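Local coordinates for Na-translocating NADH-quinone reductase subunit C NqrC (Shewanella oneidensis, PDB 4XHF), which is an FMN-binding subunit of a membrane-bound bacterial respiratory complex and carries covalently attached flavin mononucleotide, at residues Val119-Asp124 with Ser130-Pro135; Asp174-Pro179 with Thr221-Gly226; Lys186-Phe191 with Phe197-Val202; Glu40-Val45 with Asn57-Ile62. One frame throughout, in Å; residues are numbered along the deposited sequence.

Contact 1. Residues Val119-Asp124 with Ser130-Pro135; sequences VFKVFD and SSVVVP
V122 meets S131 and V133 across an antiparallel pair of strands, 119-123 and 130-135, the two arms of a beta hairpin. Its CB meets S131 O at 3.5 Å, with S131 OG slightly farther off, and there the V122 side chain divides. CG2 runs on to CG2 of V133 at 3.7 Å, while CG1 only borders CB of S130. With CG1 anti to its own backbone N (chi1 -173°), V122 keeps CG2 beside that nitrogen and pointed along the partner strand toward V133. The register shows in the backbone: F120 and V133 form a hydrogen-bonded pair, with F120 N to V133 O at 2.9 Å and the return bond from V133 N to F120 O at 2.8 Å. At V122 the pattern doubles. Its carbonyl accepts both S130 N at 2.6 Å, in the carbonyl plane, and S131 N at 3.2 Å, from a donor tilted 29° out of it, so two residues face one: a classic beta bulge. F120 and V133 pack against helix 29-48 on the V122 face, whereas V132 and K121 of the other face meet helix 241-249. On that second face the CG1 methyls of V119 and V134 lie side by side, 3.8 Å apart. Every hydrogen bond between the strands is backbone to backbone, so the chemistry implies side chains that meet the helices mainly through valines and the F120 ring.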
# COMPACT_ATOMS: atom_id res chain seq x y z
N VAL A 119 8.83 1.37 2.98
CA VAL A 119 8.19 2.23 1.99
C VAL A 119 9.14 2.46 0.82
O VAL A 119 10.33 2.18 0.92
CB VAL A 119 7.76 3.58 2.60
CG1 VAL A 119 6.76 3.36 3.72
CG2 VAL A 119 8.96 4.35 3.11
N PHE A 120 8.60 2.97 -0.28
CA PHE A 120 9.37 3.18 -1.49
C PHE A 120 9.12 4.56 -2.09
O PHE A 120 7.99 4.90 -2.41
CB PHE A 120 9.04 2.11 -2.53
CG PHE A 120 9.17 0.71 -2.03
CD1 PHE A 120 8.12 0.08 -1.40
CD2 PHE A 120 10.36 0.02 -2.20
CE1 PHE A 120 8.24 -1.22 -0.93
CE2 PHE A 120 10.49 -1.28 -1.74
CZ PHE A 120 9.43 -1.90 -1.11
N LYS A 121 10.19 5.34 -2.24
CA LYS A 121 10.12 6.60 -2.98
C LYS A 121 10.40 6.31 -4.45
O LYS A 121 11.38 5.64 -4.77
CB LYS A 121 11.12 7.62 -2.44
CG LYS A 121 10.77 8.19 -1.08
CD LYS A 121 11.81 9.20 -0.62
CE LYS A 121 11.49 9.76 0.75
NZ LYS A 121 12.52 10.73 1.20
N VAL A 122 9.53 6.80 -5.33
CA VAL A 122 9.66 6.55 -6.76
C VAL A 122 9.91 7.85 -7.52
O VAL A 122 9.21 8.84 -7.31
CB VAL A 122 8.39 5.86 -7.33
CG1 VAL A 122 8.61 5.44 -8.77
CG2 VAL A 122 8.02 4.66 -6.47
N PHE A 123 10.91 7.83 -8.40
CA PHE A 123 11.31 9.01 -9.15
C PHE A 123 11.14 8.80 -10.65
O PHE A 123 11.36 7.70 -11.16
CB PHE A 123 12.77 9.37 -8.84
CG PHE A 123 13.05 9.57 -7.38
CD1 PHE A 123 12.92 10.82 -6.80
CD2 PHE A 123 13.43 8.51 -6.58
CE1 PHE A 123 13.17 11.01 -5.46
CE2 PHE A 123 13.69 8.69 -5.24
CZ PHE A 123 13.56 9.94 -4.68
N ASP A 124 10.74 9.85 -11.37
CA ASP A 124 10.65 9.78 -12.82
C ASP A 124 12.04 9.89 -13.42
O ASP A 124 13.03 10.02 -12.70
CB ASP A 124 9.73 10.88 -13.36
CG ASP A 124 10.16 12.27 -12.92
OD1 ASP A 124 11.36 12.49 -12.66
OD2 ASP A 124 9.29 13.16 -12.85
N SER A 130 8.06 11.02 -8.00
CA SER A 130 6.88 10.67 -8.78
C SER A 130 5.76 10.20 -7.86
O SER A 130 4.60 10.59 -8.02
CB SER A 130 7.22 9.59 -9.81
OG SER A 130 6.16 9.39 -10.73
N SER A 131 6.10 9.36 -6.90
CA SER A 131 5.13 8.86 -5.94
C SER A 131 5.84 8.19 -4.77
O SER A 131 7.05 7.94 -4.82
CB SER A 131 4.17 7.87 -6.60
OG SER A 131 4.83 6.68 -6.99
N VAL A 132 5.09 7.92 -3.72
CA VAL A 132 5.57 7.11 -2.60
C VAL A 132 4.65 5.91 -2.46
O VAL A 132 3.45 6.06 -2.28
CB VAL A 132 5.62 7.91 -1.28
CG1 VAL A 132 6.22 7.06 -0.17
CG2 VAL A 132 6.43 9.19 -1.46
N VAL A 133 5.23 4.72 -2.59
CA VAL A 133 4.47 3.48 -2.48
C VAL A 133 4.60 2.93 -1.07
O VAL A 133 5.71 2.73 -0.57
CB VAL A 133 4.95 2.43 -3.50
CG1 VAL A 133 4.01 1.23 -3.50
CG2 VAL A 133 5.04 3.05 -4.89
N VAL A 134 3.46 2.70 -0.42
CA VAL A 134 3.43 2.18 0.94
C VAL A 134 2.60 0.90 1.02
O VAL A 134 1.62 0.75 0.30
CB VAL A 134 2.86 3.21 1.93
CG1 VAL A 134 3.68 4.49 1.90
CG2 VAL A 134 1.39 3.52 1.62
N PRO A 135 3.00 -0.02 1.91
CA PRO A 135 2.22 -1.24 2.12
C PRO A 135 0.99 -0.99 2.98
O PRO A 135 1.05 -0.19 3.92
CB PRO A 135 3.20 -2.16 2.84
CG PRO A 135 4.09 -1.23 3.59
CD PRO A 135 4.23 -0.02 2.71

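Contact 2. Residues Asp174-Pro179 with Thr221-Gly226; sequences DFVTDP and TMTGRG. With FMN (flavin mononucleotide), chain E.
T223 sends its CG2 methyl into the corner made by V176 and F175, the close-packed heart of this contact. CG2 of T223 stands 3.5 Å from CG1 of V176 and 3.7 Å from CE2 of F175, and that same CG1 lies over one face of the phenyl ring, offset toward its rim. The backbone N of G224 comes to the ring edge, near its plane. No hydrogen bond crosses between the two segments; the fit is one of methyls and ring. T223 divides its work by torsion: at chi1 -69° the methyl is anti to the backbone N and faces F175, while OG1, beside that nitrogen, turns to the flavin. There OG1 of T223 accepts from N3 of flavin mononucleotide at a short 2.5 Å and is also hydrogen-bonded to OE1 of E168, and T223 N gives its hydrogen to flavin O2 at 2.8 Å. Upstream, OG1 of T221 is joined covalently to the phosphorus at 1.6 Å, a phosphoester bond that makes the phosphate a diester between the threonine and the ribityl chain, and T221 N donates to O5' at 2.9 Å. M222 N reaches O4' at 3.2 Å with a nearly straight 166° bond. On the solvent side the packing ends: R225, one residue on from G224, is exposed. The ligand thus sits at the N-terminal turn of helix 221-234. Behind that turn F175 meets W181 of helix 179-182 edge-to-face, and V176 rests on V163 of strand 158-165.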
# COMPACT_ATOMS: atom_id res chain seq x y z
N ASP A 174 -12.84 -12.07 -4.38
CA ASP A 174 -11.54 -12.15 -5.03
C ASP A 174 -11.38 -11.09 -6.12
O ASP A 174 -10.43 -11.14 -6.90
CB ASP A 174 -11.32 -13.54 -5.62
CG ASP A 174 -12.20 -13.81 -6.82
OD1 ASP A 174 -11.78 -14.59 -7.70
OD2 ASP A 174 -13.32 -13.25 -6.88
N PHE A 175 -12.30 -10.14 -6.17
CA PHE A 175 -12.22 -9.04 -7.11
C PHE A 175 -11.04 -8.12 -6.79
O PHE A 175 -10.54 -7.41 -7.66
CB PHE A 175 -13.51 -8.22 -7.10
CG PHE A 175 -13.75 -7.48 -5.81
CD1 PHE A 175 -13.23 -6.21 -5.62
CD2 PHE A 175 -14.50 -8.05 -4.80
CE1 PHE A 175 -13.45 -5.53 -4.44
CE2 PHE A 175 -14.72 -7.38 -3.62
CZ PHE A 175 -14.19 -6.11 -3.44
N VAL A 176 -10.61 -8.14 -5.53
CA VAL A 176 -9.59 -7.21 -5.05
C VAL A 176 -8.30 -7.31 -5.85
O VAL A 176 -7.56 -6.33 -5.96
CB VAL A 176 -9.28 -7.45 -3.56
CG1 VAL A 176 -10.47 -7.06 -2.70
CG2 VAL A 176 -8.88 -8.90 -3.30
N THR A 177 -8.02 -8.48 -6.42
CA THR A 177 -6.81 -8.68 -7.21
C THR A 177 -7.04 -8.43 -8.71
O THR A 177 -6.10 -8.48 -9.50
CB THR A 177 -6.25 -10.10 -7.03
OG1 THR A 177 -7.24 -11.07 -7.40
CG2 THR A 177 -5.84 -10.33 -5.58
N ASP A 178 -8.29 -8.17 -9.09
CA ASP A 178 -8.64 -7.90 -10.48
C ASP A 178 -8.16 -6.51 -10.89
O ASP A 178 -8.62 -5.51 -10.33
CB ASP A 178 -10.16 -8.02 -10.68
CG ASP A 178 -10.57 -7.93 -12.14
OD1 ASP A 178 -9.72 -7.62 -13.00
OD2 ASP A 178 -11.76 -8.17 -12.43
N PRO A 179 -7.25 -6.43 -11.87
CA PRO A 179 -6.76 -5.13 -12.33
C PRO A 179 -7.86 -4.19 -12.82
O PRO A 179 -7.72 -2.97 -12.72
CB PRO A 179 -5.82 -5.49 -13.49
CG PRO A 179 -5.37 -6.86 -13.18
CD PRO A 179 -6.55 -7.53 -12.56
N THR A 221 -19.76 -6.68 -1.00
CA THR A 221 -19.61 -5.37 -0.39
C THR A 221 -18.72 -5.41 0.85
O THR A 221 -17.96 -4.48 1.11
CB THR A 221 -20.98 -4.77 -0.02
OG1 THR A 221 -21.82 -4.76 -1.18
CG2 THR A 221 -20.84 -3.36 0.51
N MET A 222 -18.81 -6.49 1.61
CA MET A 222 -18.11 -6.59 2.89
C MET A 222 -16.60 -6.62 2.69
O MET A 222 -15.85 -6.06 3.50
CB MET A 222 -18.57 -7.83 3.65
CG MET A 222 -20.00 -7.75 4.16
SD MET A 222 -20.26 -6.43 5.36
CE MET A 222 -19.30 -7.04 6.75
N THR A 223 -16.15 -7.27 1.63
CA THR A 223 -14.73 -7.29 1.29
C THR A 223 -14.25 -5.87 0.99
O THR A 223 -13.20 -5.45 1.46
CB THR A 223 -14.45 -8.20 0.07
OG1 THR A 223 -14.65 -9.56 0.44
CG2 THR A 223 -13.02 -8.04 -0.44
N GLY A 224 -15.04 -5.15 0.21
CA GLY A 224 -14.70 -3.80 -0.20
C GLY A 224 -14.57 -2.86 0.98
O GLY A 224 -13.67 -2.01 1.00
N ARG A 225 -15.46 -3.00 1.95
CA ARG A 225 -15.43 -2.16 3.14
C ARG A 225 -14.18 -2.45 3.96
O ARG A 225 -13.67 -1.58 4.67
CB ARG A 225 -16.67 -2.38 4.00
CG ARG A 225 -17.98 -2.19 3.25
CD ARG A 225 -18.92 -1.25 4.00
NE ARG A 225 -20.25 -1.21 3.39
CZ ARG A 225 -21.40 -1.35 4.05
NH1 ARG A 225 -21.42 -1.54 5.37
NH2 ARG A 225 -22.55 -1.30 3.39
N GLY A 226 -13.68 -3.68 3.86
CA GLY A 226 -12.46 -4.06 4.53
C GLY A 226 -11.26 -3.33 3.95
O GLY A 226 -10.44 -2.78 4.68
N1 FMN E . -19.18 -10.97 0.53
C2 FMN E . -17.90 -10.29 0.54
O2 FMN E . -17.85 -9.13 0.52
N3 FMN E . -16.67 -11.08 0.58
C4 FMN E . -16.73 -12.49 0.62
O4 FMN E . -15.74 -13.13 0.66
C4A FMN E . -18.06 -13.20 0.62
N5 FMN E . -18.14 -14.61 0.66
C5A FMN E . -19.44 -15.26 0.66
C6 FMN E . -19.50 -16.66 0.70
C7 FMN E . -20.71 -17.31 0.77
C7M FMN E . -20.72 -18.82 0.88
C8 FMN E . -21.90 -16.58 0.74
C8M FMN E . -23.28 -17.24 1.01
C9 FMN E . -21.85 -15.15 0.61
C9A FMN E . -20.62 -14.47 0.61
N10 FMN E . -20.53 -13.02 0.57
C10 FMN E . -19.23 -12.40 0.57
C1' FMN E . -21.77 -12.15 0.51
C2' FMN E . -21.95 -11.34 1.79
O2' FMN E . -22.54 -12.16 2.75
C3' FMN E . -22.86 -10.14 1.54
O3' FMN E . -24.08 -10.60 1.03
C4' FMN E . -22.22 -9.13 0.56
O4' FMN E . -20.95 -8.76 1.02
C5' FMN E . -23.06 -7.87 0.43
O5' FMN E . -22.63 -7.19 -0.73
P FMN E . -23.14 -5.70 -1.00
O1P FMN E . -24.01 -5.17 0.24
O2P FMN E . -24.02 -5.65 -2.33

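Contact 3. Residues Lys186-Phe191 with Phe197-Val202; sequences KGKQLF and FAMRLV
The F191 and F197 rings flank an isolated beta bridge at the foot of a loop in the FMN-binding domain. On one face of the F191 ring lies CB of its neighbour L190, toward the rim, while the backbone N of F197 sits at the edge, 3.6 Å from F191 CD1. F197 carries M199 N over one face, again off centre, has F191 CE1 at its edge, and is approached obliquely by CD2 of L190, 3.8 Å from F197 CE1. The bridge pairs F191 with F197 and rests on one bond, A198 N to L190 O at 2.7 Å, in the carbonyl plane; the same oxygen receives a CA-H contact from F197 at 3.4 Å. M199 completes the contact by curling. Its chain bends at chi2 and chi3, near -65° and -62°, which places SD 3.1 Å from Q189 O and swings CE back to CB of K188 at 3.8 Å. Q189 O is meanwhile hydrogen-bonded to H212, and the lysine's amino end leads off to D210. Helix 221-234 supplies M231 and E232 against F197, tying this loop to the domain's long helix. Just beyond, NH1 of R200 donates to M199 O at 2.5 Å; the oxygen lies in the guanidinium plane, but the nitrogen stands well above the carbonyl plane, 54° out of it.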
# COMPACT_ATOMS: atom_id res chain seq x y z
N LYS A 186 -7.11 4.79 -9.37
CA LYS A 186 -6.20 5.78 -9.96
C LYS A 186 -6.87 7.15 -10.06
O LYS A 186 -7.93 7.29 -10.67
CB LYS A 186 -5.74 5.31 -11.35
CG LYS A 186 -4.85 6.29 -12.11
CD LYS A 186 -3.51 6.47 -11.43
CE LYS A 186 -2.64 7.49 -12.16
NZ LYS A 186 -2.21 7.00 -13.49
N GLY A 187 -6.24 8.15 -9.45
CA GLY A 187 -6.71 9.52 -9.53
C GLY A 187 -7.58 9.93 -8.36
O GLY A 187 -7.85 11.12 -8.16
N LYS A 188 -8.04 8.95 -7.59
CA LYS A 188 -8.87 9.23 -6.43
C LYS A 188 -8.03 9.86 -5.32
O LYS A 188 -6.80 9.75 -5.34
CB LYS A 188 -9.54 7.95 -5.93
CG LYS A 188 -10.42 7.26 -6.96
CD LYS A 188 -11.63 8.11 -7.32
CE LYS A 188 -12.46 7.46 -8.41
NZ LYS A 188 -13.77 8.16 -8.60
N GLN A 189 -8.69 10.50 -4.36
CA GLN A 189 -8.00 11.20 -3.28
C GLN A 189 -8.42 10.68 -1.90
O GLN A 189 -9.61 10.55 -1.61
CB GLN A 189 -8.25 12.70 -3.38
CG GLN A 189 -7.52 13.35 -4.54
CD GLN A 189 -7.64 14.86 -4.54
OE1 GLN A 189 -8.66 15.41 -4.12
NE2 GLN A 189 -6.59 15.53 -5.00
N LEU A 190 -7.42 10.40 -1.07
CA LEU A 190 -7.65 9.80 0.24
C LEU A 190 -8.36 10.73 1.22
O LEU A 190 -9.23 10.29 1.97
CB LEU A 190 -6.31 9.35 0.85
CG LEU A 190 -5.62 8.18 0.14
CD1 LEU A 190 -4.15 8.16 0.50
CD2 LEU A 190 -6.28 6.86 0.52
N PHE A 191 -7.98 12.01 1.21
CA PHE A 191 -8.44 12.96 2.22
C PHE A 191 -9.25 14.11 1.65
O PHE A 191 -9.11 14.46 0.48
CB PHE A 191 -7.24 13.53 2.98
CG PHE A 191 -6.30 12.49 3.49
CD1 PHE A 191 -6.55 11.83 4.68
CD2 PHE A 191 -5.15 12.18 2.79
CE1 PHE A 191 -5.68 10.88 5.16
CE2 PHE A 191 -4.27 11.22 3.26
CZ PHE A 191 -4.54 10.57 4.44
N PHE A 197 -9.74 11.46 6.28
CA PHE A 197 -9.91 10.35 5.35
C PHE A 197 -11.34 10.32 4.82
O PHE A 197 -12.29 10.38 5.60
CB PHE A 197 -9.56 9.03 6.04
CG PHE A 197 -9.57 7.85 5.12
CD1 PHE A 197 -8.44 7.50 4.41
CD2 PHE A 197 -10.71 7.08 4.98
CE1 PHE A 197 -8.45 6.41 3.57
CE2 PHE A 197 -10.73 5.99 4.14
CZ PHE A 197 -9.59 5.65 3.43
N ALA A 198 -11.48 10.22 3.50
CA ALA A 198 -12.78 10.45 2.85
C ALA A 198 -13.18 9.35 1.86
O ALA A 198 -14.31 9.36 1.37
CB ALA A 198 -12.76 11.80 2.14
N MET A 199 -12.28 8.42 1.57
CA MET A 199 -12.58 7.36 0.60
C MET A 199 -13.73 6.49 1.08
O MET A 199 -13.73 6.00 2.21
CB MET A 199 -11.34 6.49 0.35
CG MET A 199 -10.21 7.19 -0.37
SD MET A 199 -10.59 7.69 -2.06
CE MET A 199 -10.93 6.13 -2.86
N ARG A 200 -14.72 6.30 0.20
CA ARG A 200 -15.87 5.45 0.48
C ARG A 200 -16.18 4.60 -0.75
O ARG A 200 -16.21 5.12 -1.87
CB ARG A 200 -17.09 6.28 0.86
CG ARG A 200 -16.91 7.16 2.08
CD ARG A 200 -16.80 6.35 3.35
NE ARG A 200 -16.60 7.20 4.53
CZ ARG A 200 -15.42 7.63 4.96
NH1 ARG A 200 -14.30 7.30 4.32
NH2 ARG A 200 -15.35 8.40 6.04
N LEU A 201 -16.42 3.31 -0.55
CA LEU A 201 -16.86 2.45 -1.64
C LEU A 201 -18.36 2.63 -1.85
O LEU A 201 -19.15 2.56 -0.91
CB LEU A 201 -16.53 0.99 -1.36
CG LEU A 201 -15.21 0.53 -2.00
CD1 LEU A 201 -14.02 1.16 -1.29
CD2 LEU A 201 -15.12 -0.98 -2.00
N VAL A 202 -18.74 2.87 -3.10
CA VAL A 202 -20.09 3.29 -3.45
C VAL A 202 -20.78 2.25 -4.32
O VAL A 202 -20.19 1.71 -5.25
CB VAL A 202 -20.08 4.64 -4.19
CG1 VAL A 202 -21.49 5.10 -4.53
CG2 VAL A 202 -19.36 5.69 -3.36

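Contact 4. Residues Glu40-Val45 with Asn57-Ile62; sequences ELQRYV and NEFRDI
F59 places its CG between the backbone N and the carbonyl carbon (chi1 72°), which swings the ring toward R43 and Q42 of the neighbouring helix. R43, bent at its third torsion, lays CG over one ring face while its NH1 comes obliquely to F59 CZ at 3.7 Å. CG of R43 is 4.1 Å from the ring centroid and 24° off the ring normal, which makes it a CH-pi contact; the guanidinium itself is steeply tilted to the ring and does not stack on it. R60 CG lies over the opposite face, toward the rim, so the phenyl is held between the aliphatic parts of two arginines. Q42 runs extended beyond its CG, and its OE1 comes to F59 CE2 and to R60 CG, 3.6 Å from each, with the amide almost perpendicular to the ring. The other atom of the amide, NE2, donates to a water at 2.8 Å, and this water passes a hydrogen to R60 O at 3.0 Å. The axes of helix segments 40-45 and 58-62 stand 9.7 Å apart at 66°. R60 NH2 forms a salt bridge with D39, one residue before the first segment. With no direct hydrogen bond between the segments, cohesion rests on the sandwiched ring and the water bridge, while D39 probably offsets some of the charge where the two guanidinium groups approach.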
# COMPACT_ATOMS: atom_id res chain seq x y z
N GLU A 40 8.82 -10.21 -7.34
CA GLU A 40 7.40 -9.89 -7.25
C GLU A 40 7.22 -8.53 -6.58
O GLU A 40 6.42 -7.71 -7.03
CB GLU A 40 6.65 -10.97 -6.47
CG GLU A 40 6.63 -12.33 -7.17
CD GLU A 40 6.10 -13.44 -6.29
OE1 GLU A 40 5.73 -13.17 -5.13
OE2 GLU A 40 6.04 -14.60 -6.77
N LEU A 41 7.97 -8.29 -5.51
CA LEU A 41 7.94 -7.02 -4.80
C LEU A 41 8.26 -5.85 -5.72
O LEU A 41 7.52 -4.87 -5.77
CB LEU A 41 8.93 -7.05 -3.63
CG LEU A 41 9.06 -5.78 -2.79
CD1 LEU A 41 7.74 -5.44 -2.13
CD2 LEU A 41 10.14 -5.95 -1.74
N GLN A 42 9.36 -5.97 -6.46
CA GLN A 42 9.78 -4.92 -7.38
C GLN A 42 8.71 -4.64 -8.43
O GLN A 42 8.44 -3.48 -8.75
CB GLN A 42 11.10 -5.30 -8.06
CG GLN A 42 12.32 -5.20 -7.15
CD GLN A 42 13.60 -5.63 -7.83
OE1 GLN A 42 13.63 -6.62 -8.56
NE2 GLN A 42 14.68 -4.89 -7.59
N ARG A 43 8.08 -5.69 -8.94
CA ARG A 43 7.04 -5.54 -9.94
C ARG A 43 5.82 -4.85 -9.33
O ARG A 43 5.26 -3.93 -9.94
CB ARG A 43 6.65 -6.90 -10.53
CG ARG A 43 7.71 -7.50 -11.44
CD ARG A 43 7.18 -8.70 -12.23
NE ARG A 43 6.82 -9.82 -11.37
CZ ARG A 43 7.63 -10.82 -11.03
NH1 ARG A 43 8.88 -10.86 -11.47
NH2 ARG A 43 7.19 -11.79 -10.25
N TYR A 44 5.42 -5.28 -8.14
CA TYR A 44 4.27 -4.68 -7.45
C TYR A 44 4.45 -3.18 -7.28
O TYR A 44 3.53 -2.40 -7.56
CB TYR A 44 4.08 -5.32 -6.06
CG TYR A 44 3.69 -6.78 -6.06
CD1 TYR A 44 2.96 -7.34 -7.10
CD2 TYR A 44 4.06 -7.61 -5.01
CE1 TYR A 44 2.61 -8.68 -7.09
CE2 TYR A 44 3.72 -8.95 -4.99
CZ TYR A 44 2.99 -9.48 -6.03
OH TYR A 44 2.65 -10.81 -6.01
N VAL A 45 5.63 -2.78 -6.82
CA VAL A 45 5.91 -1.38 -6.53
C VAL A 45 5.87 -0.54 -7.80
O VAL A 45 5.26 0.53 -7.82
CB VAL A 45 7.30 -1.23 -5.85
CG1 VAL A 45 7.72 0.24 -5.76
CG2 VAL A 45 7.26 -1.85 -4.46
N ASN A 57 13.85 -8.90 -17.92
CA ASN A 57 14.21 -8.63 -16.53
C ASN A 57 14.62 -7.17 -16.32
O ASN A 57 15.21 -6.83 -15.29
CB ASN A 57 15.34 -9.55 -16.08
CG ASN A 57 14.94 -11.01 -16.06
OD1 ASN A 57 13.77 -11.35 -15.85
ND2 ASN A 57 15.91 -11.90 -16.27
N GLU A 58 14.29 -6.32 -17.28
CA GLU A 58 14.64 -4.90 -17.21
C GLU A 58 14.01 -4.23 -15.99
O GLU A 58 14.49 -3.19 -15.54
CB GLU A 58 14.20 -4.18 -18.48
CG GLU A 58 15.05 -4.48 -19.70
CD GLU A 58 14.46 -3.93 -20.98
OE1 GLU A 58 13.51 -3.12 -20.90
OE2 GLU A 58 14.95 -4.30 -22.07
N PHE A 59 12.94 -4.82 -15.46
CA PHE A 59 12.24 -4.24 -14.31
C PHE A 59 13.17 -4.12 -13.10
O PHE A 59 13.01 -3.23 -12.27
CB PHE A 59 11.01 -5.07 -13.95
CG PHE A 59 11.34 -6.39 -13.31
CD1 PHE A 59 11.62 -7.50 -14.08
CD2 PHE A 59 11.37 -6.51 -11.93
CE1 PHE A 59 11.92 -8.71 -13.49
CE2 PHE A 59 11.67 -7.72 -11.34
CZ PHE A 59 11.94 -8.82 -12.12
N ARG A 60 14.14 -5.03 -13.01
CA ARG A 60 15.12 -4.99 -11.92
C ARG A 60 15.99 -3.75 -12.03
O ARG A 60 16.26 -3.08 -11.03
CB ARG A 60 15.99 -6.24 -11.94
CG ARG A 60 15.25 -7.54 -11.67
CD ARG A 60 16.21 -8.65 -11.27
NE ARG A 60 15.55 -9.95 -11.12
CZ ARG A 60 15.64 -10.95 -11.99
NH1 ARG A 60 16.35 -10.84 -13.10
NH2 ARG A 60 15.00 -12.09 -11.74
N ASP A 61 16.43 -3.45 -13.25
CA ASP A 61 17.28 -2.29 -13.50
C ASP A 61 16.49 -1.00 -13.33
O ASP A 61 17.00 -0.01 -12.81
CB ASP A 61 17.87 -2.35 -14.92
CG ASP A 61 18.48 -3.70 -15.24
OD1 ASP A 61 18.90 -4.41 -14.30
OD2 ASP A 61 18.55 -4.05 -16.44
N ILE A 62 15.23 -1.02 -13.76
CA ILE A 62 14.36 0.14 -13.65
C ILE A 62 14.09 0.44 -12.18
O ILE A 62 14.13 1.60 -11.75
CB ILE A 62 13.04 -0.08 -14.41
CG1 ILE A 62 13.32 -0.16 -15.91
CG2 ILE A 62 12.04 1.05 -14.13
CD1 ILE A 62 12.16 -0.65 -16.74
O HOH W 1 17.22 -4.59 -8.65

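Overall arrangement
Contacts 1 and 4 share a core: V45 of helix 29-48 packs by CG2 against CE1 of F120 at 3.7 Å, and L41 meets the same ring, so the crossed helices of contact 4 are coupled to the hairpin of contact 1. Contacts 2 and 3 form the other pair, both in the FMN-binding domain, joined where L201 CD2 reaches CA of G224 at 3.4 Å. Contact 3 falls in the chain between the two segments of contact 2. Contact 2 alone holds the flavin mononucleotide; its centre is about 23 Å from that of contact 1, on the opposite side of the chain's centre, and about 25 Å from that of contact 4.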